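PDB 3HXL: uncharacterized protein DSY3957 from Desulfitobacterium hafniense, which probably forms the contractile sheath around the tail tube of a myovirus-type phage tail. Local coordinates for residues 33-38 / 84-89; 198-203 / 227-232; 277-282 / 393-398; 344-349 / 422-427; 351-356 / 385-390. One frame throughout, in Å; residues are numbered along the deposited sequence.

How the contacts relate
Contacts 1 and 2 lie in one mixed sheet, their centres about 11 Å apart, and share a seam: strand 35-40 pairs with 84-89 in contact 1 and, on its other edge, with strand 202-204, which contact 2 joins to 227-232. Contacts 3, 4 and 5 cluster on one side of the chain's centre, about 22 to 23 Å from it, contact 3 joining the subtilisin-like part to the C-terminal domain. Contacts 3 and 4 are nearest, with centres about 7 Å apart, and their segments alternate along the sequence; contacts 4 and 5 both use helix 344-364. Bridges between the groups include Gln232 to Asn344, Gly228 to Asn354 and Arg33 to Ala277.

Contact 1 (33-38 / 84-89); sequences RGIVSM and TLLLYR
In the mixed central sheet, strands 35-40 and 84-89 run side by side as parallel neighbours, Ile35 facing Thr84 and Met38 facing Leu87. Backbone bonds begin with Thr84 N to Gly34 O and end with Tyr88 N to Met38 O; between them Val36 is gripped from both ends, its N donating to Thr84 O (2.9 Å) and its O accepting from Leu86 N (2.8 Å). Leu86 O takes two donors on opposite faces of its plane: Met38 N at 2.9 Å and Ser37 OG at 2.8 Å, while Tyr191 OH is a further hydrogen-bond partner of Ser37 OG. Successive side chains alternate between the two faces of the sheet. On one, where Ser37 touches Val195 of helix 185-195, Ile35 CG2 meets Leu86 CD1 at 4.0 Å. On the other, Val36 CG1, between backbone N and carbonyl carbon (chi1 66°), meets Leu85 CD1 at 3.6 Å; there Met38 and Leu85 also touch helix 73-78.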
# COMPACT_ATOMS: atom_id res chain seq x y z
N ARG A 33 0.91 -10.58 -5.55
CA ARG A 33 1.10 -9.58 -4.51
C ARG A 33 1.06 -8.22 -5.20
O ARG A 33 0.20 -7.97 -6.05
CB ARG A 33 2.46 -9.82 -3.84
CG ARG A 33 2.60 -11.20 -3.19
CD ARG A 33 4.05 -11.49 -2.79
NE ARG A 33 4.61 -10.44 -1.95
CZ ARG A 33 4.33 -10.27 -0.67
NH1 ARG A 33 4.89 -9.28 0.01
NH2 ARG A 33 3.51 -11.11 -0.05
N GLY A 34 1.99 -7.35 -4.83
CA GLY A 34 2.06 -6.03 -5.45
C GLY A 34 1.15 -4.94 -4.92
O GLY A 34 1.17 -3.83 -5.43
N ILE A 35 0.38 -5.24 -3.88
CA ILE A 35 -0.54 -4.24 -3.35
C ILE A 35 -0.09 -3.63 -2.02
O ILE A 35 0.04 -4.33 -1.02
CB ILE A 35 -1.95 -4.83 -3.18
CG1 ILE A 35 -2.42 -5.41 -4.51
CG2 ILE A 35 -2.91 -3.76 -2.69
CD1 ILE A 35 -3.74 -6.16 -4.42
N VAL A 36 0.14 -2.32 -2.03
CA VAL A 36 0.56 -1.61 -0.83
C VAL A 36 -0.54 -0.61 -0.44
O VAL A 36 -1.30 -0.16 -1.29
CB VAL A 36 1.90 -0.84 -1.07
CG1 VAL A 36 1.69 0.28 -2.09
CG2 VAL A 36 2.43 -0.27 0.24
N SER A 37 -0.64 -0.29 0.85
CA SER A 37 -1.64 0.67 1.32
C SER A 37 -0.97 1.64 2.28
O SER A 37 -0.09 1.26 3.05
CB SER A 37 -2.80 -0.02 2.03
OG SER A 37 -3.72 0.97 2.49
N MSE A 38 -1.42 2.88 2.26
CA MSE A 38 -0.80 3.88 3.10
C MSE A 38 -1.76 4.99 3.53
O MSE A 38 -2.52 5.52 2.72
CB MSE A 38 0.39 4.47 2.35
CG MSE A 38 1.20 5.55 3.04
SE MSE A 38 2.87 5.86 2.06
CE MSE A 38 2.06 6.23 0.30
N THR A 84 0.02 -1.55 -7.16
CA THR A 84 -1.20 -0.87 -6.76
C THR A 84 -1.08 -0.27 -5.36
O THR A 84 -0.56 -0.90 -4.44
CB THR A 84 -2.41 -1.83 -6.78
OG1 THR A 84 -2.53 -2.43 -8.07
CG2 THR A 84 -3.69 -1.08 -6.46
N LEU A 85 -1.57 0.96 -5.22
CA LEU A 85 -1.54 1.65 -3.94
C LEU A 85 -2.96 1.94 -3.48
O LEU A 85 -3.77 2.49 -4.23
CB LEU A 85 -0.78 2.97 -4.04
CG LEU A 85 -0.90 3.92 -2.83
CD1 LEU A 85 -0.23 3.27 -1.62
CD2 LEU A 85 -0.25 5.26 -3.14
N LEU A 86 -3.25 1.55 -2.24
CA LEU A 86 -4.55 1.84 -1.66
C LEU A 86 -4.23 3.00 -0.72
O LEU A 86 -3.63 2.82 0.35
CB LEU A 86 -5.08 0.61 -0.90
CG LEU A 86 -5.27 -0.64 -1.75
CD1 LEU A 86 -5.82 -1.77 -0.88
CD2 LEU A 86 -6.21 -0.37 -2.92
N LEU A 87 -4.61 4.19 -1.15
CA LEU A 87 -4.36 5.43 -0.43
C LEU A 87 -5.57 5.91 0.36
O LEU A 87 -6.69 5.90 -0.13
CB LEU A 87 -3.94 6.52 -1.41
CG LEU A 87 -3.73 7.95 -0.89
CD1 LEU A 87 -2.56 7.98 0.08
CD2 LEU A 87 -3.48 8.88 -2.07
N TYR A 88 -5.32 6.35 1.59
CA TYR A 88 -6.39 6.84 2.45
C TYR A 88 -6.01 8.21 3.00
O TYR A 88 -5.01 8.34 3.69
CB TYR A 88 -6.59 5.85 3.60
CG TYR A 88 -7.82 6.10 4.44
CD1 TYR A 88 -9.05 5.56 4.09
CD2 TYR A 88 -7.74 6.85 5.61
CE1 TYR A 88 -10.18 5.74 4.89
CE2 TYR A 88 -8.85 7.04 6.42
CZ TYR A 88 -10.07 6.48 6.06
OH TYR A 88 -11.16 6.65 6.87
N ARG A 89 -6.79 9.24 2.67
CA ARG A 89 -6.50 10.57 3.18
C ARG A 89 -7.15 10.70 4.55
O ARG A 89 -8.37 10.64 4.68
CB ARG A 89 -7.03 11.66 2.25
CG ARG A 89 -6.65 13.04 2.73
CD ARG A 89 -7.36 14.16 1.99
NE ARG A 89 -6.97 15.45 2.53
CZ ARG A 89 -7.47 16.62 2.14
NH1 ARG A 89 -8.40 16.67 1.19
NH2 ARG A 89 -7.03 17.74 2.70

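Contact 2 (198-203 / 227-232); sequences FDFNTI and EGKKIQ
Phe200 is met by two side chains of 227-232 in different ways. Ile231 lays CG2 over one face of the ring, 3.6 Å above the plane and offset toward the rim, a CH-pi contact whose methyl is 4.0 Å from the Phe200 ring centroid; Ile231 CB also comes within 3.7 Å of Phe200 CE1. The Lys229 and Phe200 side chains cross at about a right angle, NZ approaching the ring obliquely. With CG anti to the backbone N (chi1 -167°) and the chain extended beyond it, Lys229 brings its NZ to 3.4 Å from Phe200 CE2 and gives a hydrogen bond to Phe198 O at 2.8 Å, nearly in line with that carbonyl. Glu196 O accepts a second bond from the same NZ, so the lysine tip is held by two backbone carbonyls whose dipoles probably help to stabilise its charge. Beyond the ring the backbones join: Gln232 N donates to Asn201 O and Ile203 N to Gln232 O (2.8 Å). Thr202 and Gln232 thereby form a parallel bridge at the start of strands 202-204 and 232-236. Helix 210-227 connects these strands, an arrangement typical of the beta-alpha-beta crossover in an alpha/beta domain.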
# COMPACT_ATOMS: atom_id res chain seq x y z
N PHE A 198 -10.12 -4.59 2.33
CA PHE A 198 -9.47 -4.71 1.03
C PHE A 198 -8.45 -5.84 1.03
O PHE A 198 -8.04 -6.33 2.08
CB PHE A 198 -8.73 -3.42 0.65
CG PHE A 198 -9.61 -2.33 0.11
CD1 PHE A 198 -10.38 -1.55 0.97
CD2 PHE A 198 -9.65 -2.07 -1.26
CE1 PHE A 198 -11.19 -0.52 0.47
CE2 PHE A 198 -10.45 -1.05 -1.77
CZ PHE A 198 -11.22 -0.28 -0.91
N ASP A 199 -8.07 -6.29 -0.16
CA ASP A 199 -7.03 -7.30 -0.24
C ASP A 199 -5.77 -6.49 -0.49
O ASP A 199 -5.75 -5.62 -1.37
CB ASP A 199 -7.31 -8.29 -1.37
CG ASP A 199 -8.36 -9.33 -0.98
OD1 ASP A 199 -8.25 -9.89 0.14
OD2 ASP A 199 -9.27 -9.58 -1.79
N PHE A 200 -4.74 -6.74 0.31
CA PHE A 200 -3.47 -6.04 0.19
C PHE A 200 -2.35 -6.90 0.79
O PHE A 200 -2.62 -7.93 1.40
CB PHE A 200 -3.54 -4.68 0.90
CG PHE A 200 -3.71 -4.76 2.39
CD1 PHE A 200 -2.60 -4.70 3.24
CD2 PHE A 200 -4.97 -4.91 2.95
CE1 PHE A 200 -2.76 -4.79 4.63
CE2 PHE A 200 -5.14 -5.00 4.34
CZ PHE A 200 -4.02 -4.94 5.17
N ASN A 201 -1.11 -6.47 0.59
CA ASN A 201 0.03 -7.23 1.10
C ASN A 201 0.76 -6.50 2.20
O ASN A 201 1.09 -7.08 3.23
CB ASN A 201 1.02 -7.51 -0.04
CG ASN A 201 0.41 -8.30 -1.16
OD1 ASN A 201 0.08 -9.47 -1.00
ND2 ASN A 201 0.24 -7.66 -2.31
N THR A 202 1.00 -5.22 1.99
CA THR A 202 1.74 -4.43 2.96
C THR A 202 1.17 -3.05 3.23
O THR A 202 0.50 -2.45 2.39
CB THR A 202 3.18 -4.24 2.49
OG1 THR A 202 3.20 -3.31 1.41
CG2 THR A 202 3.75 -5.56 2.00
N ILE A 203 1.45 -2.56 4.43
CA ILE A 203 1.01 -1.23 4.84
C ILE A 203 2.22 -0.43 5.28
O ILE A 203 3.12 -0.96 5.92
CB ILE A 203 0.03 -1.29 6.03
CG1 ILE A 203 -1.33 -1.82 5.57
CG2 ILE A 203 -0.09 0.09 6.66
CD1 ILE A 203 -2.27 -2.17 6.73
N GLU A 227 -6.96 -13.86 12.12
CA GLU A 227 -7.86 -13.83 10.97
C GLU A 227 -7.32 -14.65 9.79
O GLU A 227 -8.04 -14.91 8.83
CB GLU A 227 -8.08 -12.38 10.52
CG GLU A 227 -8.29 -11.37 11.64
CD GLU A 227 -9.70 -11.37 12.20
OE1 GLU A 227 -10.24 -12.46 12.47
OE2 GLU A 227 -10.27 -10.26 12.37
N GLY A 228 -6.05 -15.03 9.86
CA GLY A 228 -5.48 -15.80 8.76
C GLY A 228 -5.29 -14.93 7.53
O GLY A 228 -5.22 -15.43 6.41
N LYS A 229 -5.22 -13.62 7.74
CA LYS A 229 -5.02 -12.68 6.64
C LYS A 229 -3.57 -12.21 6.75
O LYS A 229 -3.26 -11.26 7.46
CB LYS A 229 -5.97 -11.49 6.77
CG LYS A 229 -6.04 -10.64 5.52
CD LYS A 229 -6.95 -9.44 5.70
CE LYS A 229 -7.04 -8.65 4.40
NZ LYS A 229 -7.62 -7.30 4.63
N LYS A 230 -2.69 -12.90 6.03
CA LYS A 230 -1.27 -12.60 6.06
C LYS A 230 -0.86 -11.33 5.32
O LYS A 230 -0.93 -11.25 4.09
CB LYS A 230 -0.49 -13.81 5.55
CG LYS A 230 -0.84 -15.12 6.26
CD LYS A 230 -0.46 -15.12 7.74
CE LYS A 230 -0.86 -16.43 8.43
NZ LYS A 230 -0.36 -16.54 9.83
N ILE A 231 -0.44 -10.34 6.10
CA ILE A 231 0.00 -9.04 5.60
C ILE A 231 1.14 -8.56 6.49
O ILE A 231 1.45 -9.18 7.51
CB ILE A 231 -1.15 -8.00 5.66
CG1 ILE A 231 -1.67 -7.87 7.09
CG2 ILE A 231 -2.30 -8.42 4.75
CD1 ILE A 231 -1.00 -6.77 7.89
N GLN A 232 1.78 -7.46 6.11
CA GLN A 232 2.84 -6.88 6.92
C GLN A 232 2.68 -5.37 6.99
O GLN A 232 2.10 -4.74 6.10
CB GLN A 232 4.24 -7.19 6.36
CG GLN A 232 4.75 -8.62 6.62
CD GLN A 232 6.19 -8.81 6.12
OE1 GLN A 232 6.47 -8.66 4.93
NE2 GLN A 232 7.10 -9.14 7.03

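Contact 3 (277-282 / 393-398); sequences ARVNES and IDAIKN
Asn280 reaches across to Ile393 with its carboxamide: ND2 donates to Ile393 O at 2.8 Å, almost straight at 171°, and the acceptor lies in the amide plane while the donor lies in the plane of the carbonyl. Beside this bond Val279 CG2 packs on Ile393 CD1 at 3.6 Å and more loosely on Ala395 CB at 4.1 Å. A water donates to both Val279 O (2.9 Å) and Ala395 O (2.7 Å), bridging the backbones; a second water gives weak bonds to Asn280 O and Asp394 O. The contact thus links the loop after helix 263-276, in the subtilisin-like domain, to the end of helix 373-392 in the C-terminal domain. Each partner sits in a defined backbone motif: segment 277-282 holds a type I beta turn from Arg278 to Glu281, whereas Asp394, with positive phi, is the C-prime residue of the Schellman motif that ends helix 373-392. The ends of the turn are tied together: Arg278 N donates to Glu281 OE1 from above the carboxylate plane, and Arg278 NE forms a salt bridge with Glu281 OE2 at 3.2 Å. Farther out, Asn280 O accepts from Arg345 NH1 and Glu281 O from Arg348 NH2, both on helix 344-364, while Ala395 pairs by backbone with Val425.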
# COMPACT_ATOMS: atom_id res chain seq x y z
N ALA A 277 7.77 -7.44 -4.17
CA ALA A 277 8.70 -8.57 -4.19
C ALA A 277 7.94 -9.89 -4.37
O ALA A 277 6.89 -10.09 -3.77
CB ALA A 277 9.52 -8.60 -2.90
N ARG A 278 8.49 -10.77 -5.21
CA ARG A 278 7.88 -12.08 -5.47
C ARG A 278 8.26 -13.03 -4.35
O ARG A 278 9.20 -12.77 -3.59
CB ARG A 278 8.39 -12.65 -6.80
CG ARG A 278 8.30 -11.72 -7.99
CD ARG A 278 8.83 -12.41 -9.26
NE ARG A 278 9.18 -11.46 -10.30
CZ ARG A 278 8.33 -10.61 -10.87
NH1 ARG A 278 7.06 -10.59 -10.50
NH2 ARG A 278 8.76 -9.77 -11.80
N VAL A 279 7.55 -14.15 -4.25
CA VAL A 279 7.84 -15.13 -3.20
C VAL A 279 9.23 -15.75 -3.30
O VAL A 279 9.69 -16.41 -2.37
CB VAL A 279 6.78 -16.26 -3.17
CG1 VAL A 279 5.43 -15.67 -2.80
CG2 VAL A 279 6.71 -16.96 -4.52
N ASN A 280 9.90 -15.55 -4.43
CA ASN A 280 11.24 -16.09 -4.61
C ASN A 280 12.29 -14.98 -4.60
O ASN A 280 13.45 -15.23 -4.89
CB ASN A 280 11.33 -16.88 -5.93
CG ASN A 280 10.97 -16.03 -7.14
OD1 ASN A 280 10.73 -14.83 -7.03
ND2 ASN A 280 10.95 -16.66 -8.31
N GLU A 281 11.87 -13.76 -4.26
CA GLU A 281 12.79 -12.62 -4.24
C GLU A 281 13.05 -12.03 -2.86
O GLU A 281 12.14 -11.94 -2.03
CB GLU A 281 12.28 -11.50 -5.15
CG GLU A 281 12.03 -11.89 -6.61
CD GLU A 281 11.55 -10.72 -7.46
OE1 GLU A 281 10.88 -9.81 -6.89
OE2 GLU A 281 11.81 -10.72 -8.69
N SER A 282 14.29 -11.63 -2.63
CA SER A 282 14.70 -11.02 -1.37
C SER A 282 15.22 -9.62 -1.67
O SER A 282 15.86 -9.40 -2.70
CB SER A 282 15.81 -11.85 -0.71
OG SER A 282 16.45 -11.11 0.31
N ILE A 393 9.73 -22.29 -9.44
CA ILE A 393 10.11 -20.89 -9.49
C ILE A 393 11.19 -20.59 -8.47
O ILE A 393 11.48 -19.43 -8.17
CB ILE A 393 8.92 -19.95 -9.22
CG1 ILE A 393 8.43 -20.12 -7.78
CG2 ILE A 393 7.81 -20.22 -10.22
CD1 ILE A 393 7.41 -19.09 -7.37
N ASP A 394 11.77 -21.66 -7.93
CA ASP A 394 12.84 -21.55 -6.94
C ASP A 394 12.44 -20.81 -5.66
O ASP A 394 13.25 -20.08 -5.08
CB ASP A 394 14.07 -20.88 -7.57
CG ASP A 394 14.61 -21.66 -8.76
OD1 ASP A 394 14.94 -22.86 -8.60
OD2 ASP A 394 14.73 -21.08 -9.86
N ALA A 395 11.19 -21.00 -5.23
CA ALA A 395 10.70 -20.38 -3.99
C ALA A 395 11.04 -21.34 -2.85
O ALA A 395 11.35 -20.92 -1.73
CB ALA A 395 9.19 -20.16 -4.07
N ILE A 396 10.96 -22.64 -3.13
CA ILE A 396 11.30 -23.66 -2.15
C ILE A 396 12.21 -24.67 -2.83
O ILE A 396 12.38 -24.64 -4.05
CB ILE A 396 10.06 -24.41 -1.62
CG1 ILE A 396 9.37 -25.17 -2.76
CG2 ILE A 396 9.10 -23.42 -0.95
CD1 ILE A 396 8.24 -26.08 -2.31
N LYS A 397 12.78 -25.57 -2.05
CA LYS A 397 13.68 -26.57 -2.60
C LYS A 397 13.53 -27.89 -1.86
O LYS A 397 12.94 -27.96 -0.79
CB LYS A 397 15.12 -26.09 -2.49
CG LYS A 397 15.52 -25.68 -1.09
CD LYS A 397 16.87 -24.99 -1.08
CE LYS A 397 17.28 -24.58 0.32
NZ LYS A 397 17.42 -25.76 1.22
N ASN A 398 14.08 -28.94 -2.47
CA ASN A 398 14.04 -30.27 -1.88
C ASN A 398 12.63 -30.73 -1.54
O ASN A 398 12.42 -31.39 -0.52
CB ASN A 398 14.91 -30.31 -0.62
CG ASN A 398 16.32 -29.78 -0.86
OD1 ASN A 398 16.93 -30.06 -1.90
ND2 ASN A 398 16.84 -29.02 0.10
O HOH W 1 11.70 -18.25 -1.26
O HOH W 2 15.59 -17.66 -5.83

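Contact 4 (344-349 / 422-427); sequences NRVIRV and AWPVDS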
# COMPACT_ATOMS: atom_id res chain seq x y z
N ASN A 344 12.21 -11.68 5.29
CA ASN A 344 10.97 -11.34 4.61
C ASN A 344 10.61 -12.22 3.43
O ASN A 344 9.43 -12.42 3.13
CB ASN A 344 10.99 -9.86 4.23
CG ASN A 344 10.87 -8.98 5.46
OD1 ASN A 344 10.05 -9.25 6.33
ND2 ASN A 344 11.69 -7.92 5.54
N ARG A 345 11.62 -12.79 2.75
CA ARG A 345 11.32 -13.68 1.64
C ARG A 345 10.67 -14.95 2.20
O ARG A 345 9.79 -15.53 1.58
CB ARG A 345 12.58 -14.05 0.86
CG ARG A 345 12.33 -15.20 -0.13
CD ARG A 345 13.41 -15.32 -1.18
NE ARG A 345 14.74 -15.38 -0.61
CZ ARG A 345 15.86 -15.50 -1.32
NH1 ARG A 345 15.79 -15.57 -2.65
NH2 ARG A 345 17.04 -15.53 -0.70
N VAL A 346 11.12 -15.40 3.37
CA VAL A 346 10.54 -16.59 3.98
C VAL A 346 9.07 -16.27 4.29
O VAL A 346 8.18 -17.08 4.02
CB VAL A 346 11.28 -16.99 5.28
CG1 VAL A 346 10.49 -18.07 6.04
CG2 VAL A 346 12.66 -17.52 4.93
N ILE A 347 8.83 -15.09 4.83
CA ILE A 347 7.47 -14.68 5.14
C ILE A 347 6.61 -14.63 3.87
O ILE A 347 5.44 -15.03 3.88
CB ILE A 347 7.44 -13.30 5.84
CG1 ILE A 347 8.15 -13.40 7.20
CG2 ILE A 347 6.00 -12.83 6.05
CD1 ILE A 347 7.61 -14.50 8.10
N ARG A 348 7.18 -14.15 2.76
CA ARG A 348 6.42 -14.10 1.51
C ARG A 348 6.02 -15.49 1.04
O ARG A 348 4.88 -15.69 0.59
CB ARG A 348 7.22 -13.41 0.39
CG ARG A 348 7.27 -11.88 0.50
CD ARG A 348 7.92 -11.23 -0.74
NE ARG A 348 9.38 -11.17 -0.71
CZ ARG A 348 10.08 -10.34 0.06
NH1 ARG A 348 9.46 -9.49 0.87
NH2 ARG A 348 11.41 -10.33 -0.01
N VAL A 349 6.92 -16.46 1.12
CA VAL A 349 6.56 -17.80 0.66
C VAL A 349 5.52 -18.44 1.58
O VAL A 349 4.57 -19.07 1.11
CB VAL A 349 7.79 -18.72 0.53
CG1 VAL A 349 8.57 -18.76 1.81
CG2 VAL A 349 7.33 -20.11 0.12
N ALA A 422 7.92 -27.73 3.86
CA ALA A 422 8.34 -26.78 2.84
C ALA A 422 9.71 -26.28 3.23
O ALA A 422 9.95 -25.93 4.38
CB ALA A 422 7.36 -25.63 2.77
N TRP A 423 10.62 -26.26 2.26
CA TRP A 423 11.98 -25.80 2.51
C TRP A 423 12.26 -24.53 1.71
O TRP A 423 12.56 -24.60 0.52
CB TRP A 423 12.97 -26.89 2.10
CG TRP A 423 14.16 -26.99 2.99
CD1 TRP A 423 14.87 -25.95 3.52
CD2 TRP A 423 14.81 -28.18 3.42
NE1 TRP A 423 15.91 -26.43 4.27
CE2 TRP A 423 15.90 -27.80 4.23
CE3 TRP A 423 14.57 -29.55 3.22
CZ2 TRP A 423 16.76 -28.72 4.82
CZ3 TRP A 423 15.42 -30.48 3.81
CH2 TRP A 423 16.50 -30.06 4.60
N PRO A 424 12.14 -23.36 2.35
CA PRO A 424 12.40 -22.09 1.66
C PRO A 424 13.85 -22.06 1.17
O PRO A 424 14.75 -22.53 1.86
CB PRO A 424 12.15 -21.05 2.74
CG PRO A 424 11.12 -21.70 3.60
CD PRO A 424 11.64 -23.11 3.71
N VAL A 425 14.07 -21.51 -0.02
CA VAL A 425 15.41 -21.43 -0.58
C VAL A 425 16.40 -20.74 0.35
O VAL A 425 17.56 -21.15 0.47
CB VAL A 425 15.42 -20.70 -1.93
CG1 VAL A 425 14.77 -21.57 -2.98
CG2 VAL A 425 14.67 -19.38 -1.80
N ASP A 426 15.95 -19.68 1.01
CA ASP A 426 16.82 -18.94 1.92
C ASP A 426 16.65 -19.47 3.34
O ASP A 426 16.34 -18.72 4.27
CB ASP A 426 16.50 -17.44 1.86
CG ASP A 426 15.06 -17.13 2.20
OD1 ASP A 426 14.15 -17.77 1.64
OD2 ASP A 426 14.83 -16.22 3.03
N SER A 427 16.87 -20.77 3.51
CA SER A 427 16.74 -21.41 4.81
C SER A 427 17.25 -22.85 4.71
O SER A 427 16.83 -23.61 3.85
CB SER A 427 15.27 -21.41 5.24
OG SER A 427 15.09 -22.00 6.51
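Arg345 and Asp426 are brought together by contrasting torsions. In Arg345 CG is anti to the backbone N (chi1 169°) and the chain bends at chi3; in Asp426 CG lies between the backbone N and the carbonyl carbon (chi1 58°). The two side chains run alongside one another with opposite sense, and a salt bridge joins Arg345 NE to Asp426 OD1 at 3.3 Å. The guanidinium and carboxylate planes are turned 44° apart, a skewed meeting and not a flat, two-pronged one. Val425 puts CG2 over one face of the guanidinium, 3.9 Å above the plane and offset toward its rim. On the neighbouring residue, Val346, CG2 lies 4.2 Å from Pro424 CB, which seats the proline against the start of helix 344-364. Val346 and Pro424 both also touch Ile431 of strand 431-438. The segment 422-427 is the connection between strands 415-422 and 431-438, with Asp426 at the centre of an inverse gamma turn. Arg345 NH1 has a hydrogen bond to Asn280 O, so the guanidinium serves two loops at once. Since Asp426 is poorly ordered and no hydrogen bond crosses between the segments, the ion pair is probably a pliant electrostatic link, with the apolar contact of Val346 and Pro424 alongside it.

Contact 5 (351-356 / 385-390); sequences DGINND and NYMNTL
Tyr386 turns its ring so that Asp356 OD2 and Ile353 CG1 lie at its edge, near the ring plane, with Met387 SE also at the edge, while Phe357 meets the ring in an edge-to-face stack. The Asp356 carboxylate is inclined 68° to the ring, and the side chains cross at about a right angle. From this position Tyr386 OH donates at 2.6 Å to Asp356 OD2, which accepts through its anti lone pair, the one away from the other oxygen. Asp356 OD1 is engaged separately in a salt bridge to Arg359, which probably helps to keep the carboxylate charged. In Tyr386 CG is anti to the backbone N (chi1 175°), directing the ring base toward helix 344-364. Next to the polar pair, Ile353 supplies the apolar part: its CG1 is 4.0 Å from Tyr386 CE2 and 3.9 Å from Leu390 CD1, and its CD1 lies 4.3 Å from SE of the selenomethionine Met387. The segment axes come no closer than 12.0 Å, with their directions 148° apart, so long side chains span the gap. The arrangement is that of two roughly antiparallel, inclined helices, 344-364 and 373-392, in the C-terminal sheath domain.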
# COMPACT_ATOMS: atom_id res chain seq x y z
N ASP A 351 3.37 -16.78 3.64
CA ASP A 351 2.11 -16.05 3.53
C ASP A 351 1.44 -16.47 2.22
O ASP A 351 0.21 -16.54 2.13
CB ASP A 351 2.35 -14.53 3.53
CG ASP A 351 2.76 -14.00 4.90
OD1 ASP A 351 2.83 -14.80 5.86
OD2 ASP A 351 3.02 -12.78 5.01
N GLY A 352 2.26 -16.76 1.21
CA GLY A 352 1.71 -17.19 -0.07
C GLY A 352 1.01 -18.52 0.07
O GLY A 352 -0.08 -18.74 -0.48
N ILE A 353 1.64 -19.44 0.80
CA ILE A 353 1.05 -20.75 1.03
C ILE A 353 -0.26 -20.58 1.77
O ILE A 353 -1.28 -21.17 1.40
CB ILE A 353 1.99 -21.64 1.87
CG1 ILE A 353 3.20 -22.06 1.02
CG2 ILE A 353 1.24 -22.86 2.39
CD1 ILE A 353 4.24 -22.85 1.79
N ASN A 354 -0.24 -19.75 2.80
CA ASN A 354 -1.44 -19.50 3.59
C ASN A 354 -2.56 -18.90 2.74
O ASN A 354 -3.61 -19.51 2.57
CB ASN A 354 -1.15 -18.53 4.73
CG ASN A 354 -2.37 -18.28 5.60
OD1 ASN A 354 -2.59 -18.97 6.59
ND2 ASN A 354 -3.18 -17.30 5.21
N ASN A 355 -2.32 -17.69 2.23
CA ASN A 355 -3.30 -16.99 1.43
C ASN A 355 -3.79 -17.80 0.23
O ASN A 355 -5.00 -17.86 -0.02
CB ASN A 355 -2.73 -15.65 0.96
CG ASN A 355 -2.52 -14.68 2.12
OD1 ASN A 355 -1.82 -13.67 1.98
ND2 ASN A 355 -3.13 -14.97 3.26
N ASP A 356 -2.88 -18.41 -0.51
CA ASP A 356 -3.28 -19.20 -1.67
C ASP A 356 -4.15 -20.38 -1.25
O ASP A 356 -5.24 -20.58 -1.80
CB ASP A 356 -2.06 -19.70 -2.45
CG ASP A 356 -1.28 -18.56 -3.09
OD1 ASP A 356 -1.87 -17.49 -3.34
OD2 ASP A 356 -0.07 -18.74 -3.35
N ASN A 385 0.78 -30.31 -6.47
CA ASN A 385 1.01 -29.54 -7.69
C ASN A 385 1.38 -28.11 -7.34
O ASN A 385 2.23 -27.51 -7.99
CB ASN A 385 -0.24 -29.55 -8.57
CG ASN A 385 -0.54 -30.92 -9.11
OD1 ASN A 385 0.37 -31.66 -9.51
ND2 ASN A 385 -1.82 -31.28 -9.15
N TYR A 386 0.75 -27.57 -6.30
CA TYR A 386 1.03 -26.21 -5.86
C TYR A 386 2.47 -26.12 -5.36
O TYR A 386 3.21 -25.21 -5.74
CB TYR A 386 0.08 -25.80 -4.73
CG TYR A 386 0.39 -24.44 -4.15
CD1 TYR A 386 -0.16 -23.28 -4.68
CD2 TYR A 386 1.28 -24.31 -3.07
CE1 TYR A 386 0.16 -22.02 -4.17
CE2 TYR A 386 1.61 -23.07 -2.55
CZ TYR A 386 1.05 -21.93 -3.10
OH TYR A 386 1.39 -20.69 -2.59
N MSE A 387 2.86 -27.06 -4.51
CA MSE A 387 4.20 -27.06 -3.97
C MSE A 387 5.24 -27.23 -5.07
O MSE A 387 6.31 -26.64 -5.02
CB MSE A 387 4.35 -28.14 -2.91
CG MSE A 387 3.47 -27.93 -1.68
SE MSE A 387 3.87 -26.26 -0.73
CE MSE A 387 5.54 -26.80 0.09
N ASN A 388 4.92 -28.04 -6.08
CA ASN A 388 5.85 -28.25 -7.18
C ASN A 388 6.05 -26.95 -7.95
O ASN A 388 7.14 -26.67 -8.45
CB ASN A 388 5.36 -29.36 -8.12
CG ASN A 388 5.57 -30.74 -7.54
OD1 ASN A 388 6.58 -30.99 -6.88
ND2 ASN A 388 4.64 -31.65 -7.79
N THR A 389 4.99 -26.15 -8.05
CA THR A 389 5.06 -24.87 -8.75
C THR A 389 5.99 -23.91 -8.00
O THR A 389 6.72 -23.14 -8.62
CB THR A 389 3.67 -24.23 -8.87
OG1 THR A 389 2.81 -25.10 -9.61
CG2 THR A 389 3.75 -22.89 -9.59
N LEU A 390 5.96 -23.97 -6.67
CA LEU A 390 6.82 -23.11 -5.86
C LEU A 390 8.27 -23.53 -6.05
O LEU A 390 9.17 -22.69 -6.08
CB LEU A 390 6.46 -23.22 -4.38
CG LEU A 390 5.21 -22.46 -3.90
CD1 LEU A 390 4.99 -22.71 -2.41
CD2 LEU A 390 5.40 -20.97 -4.16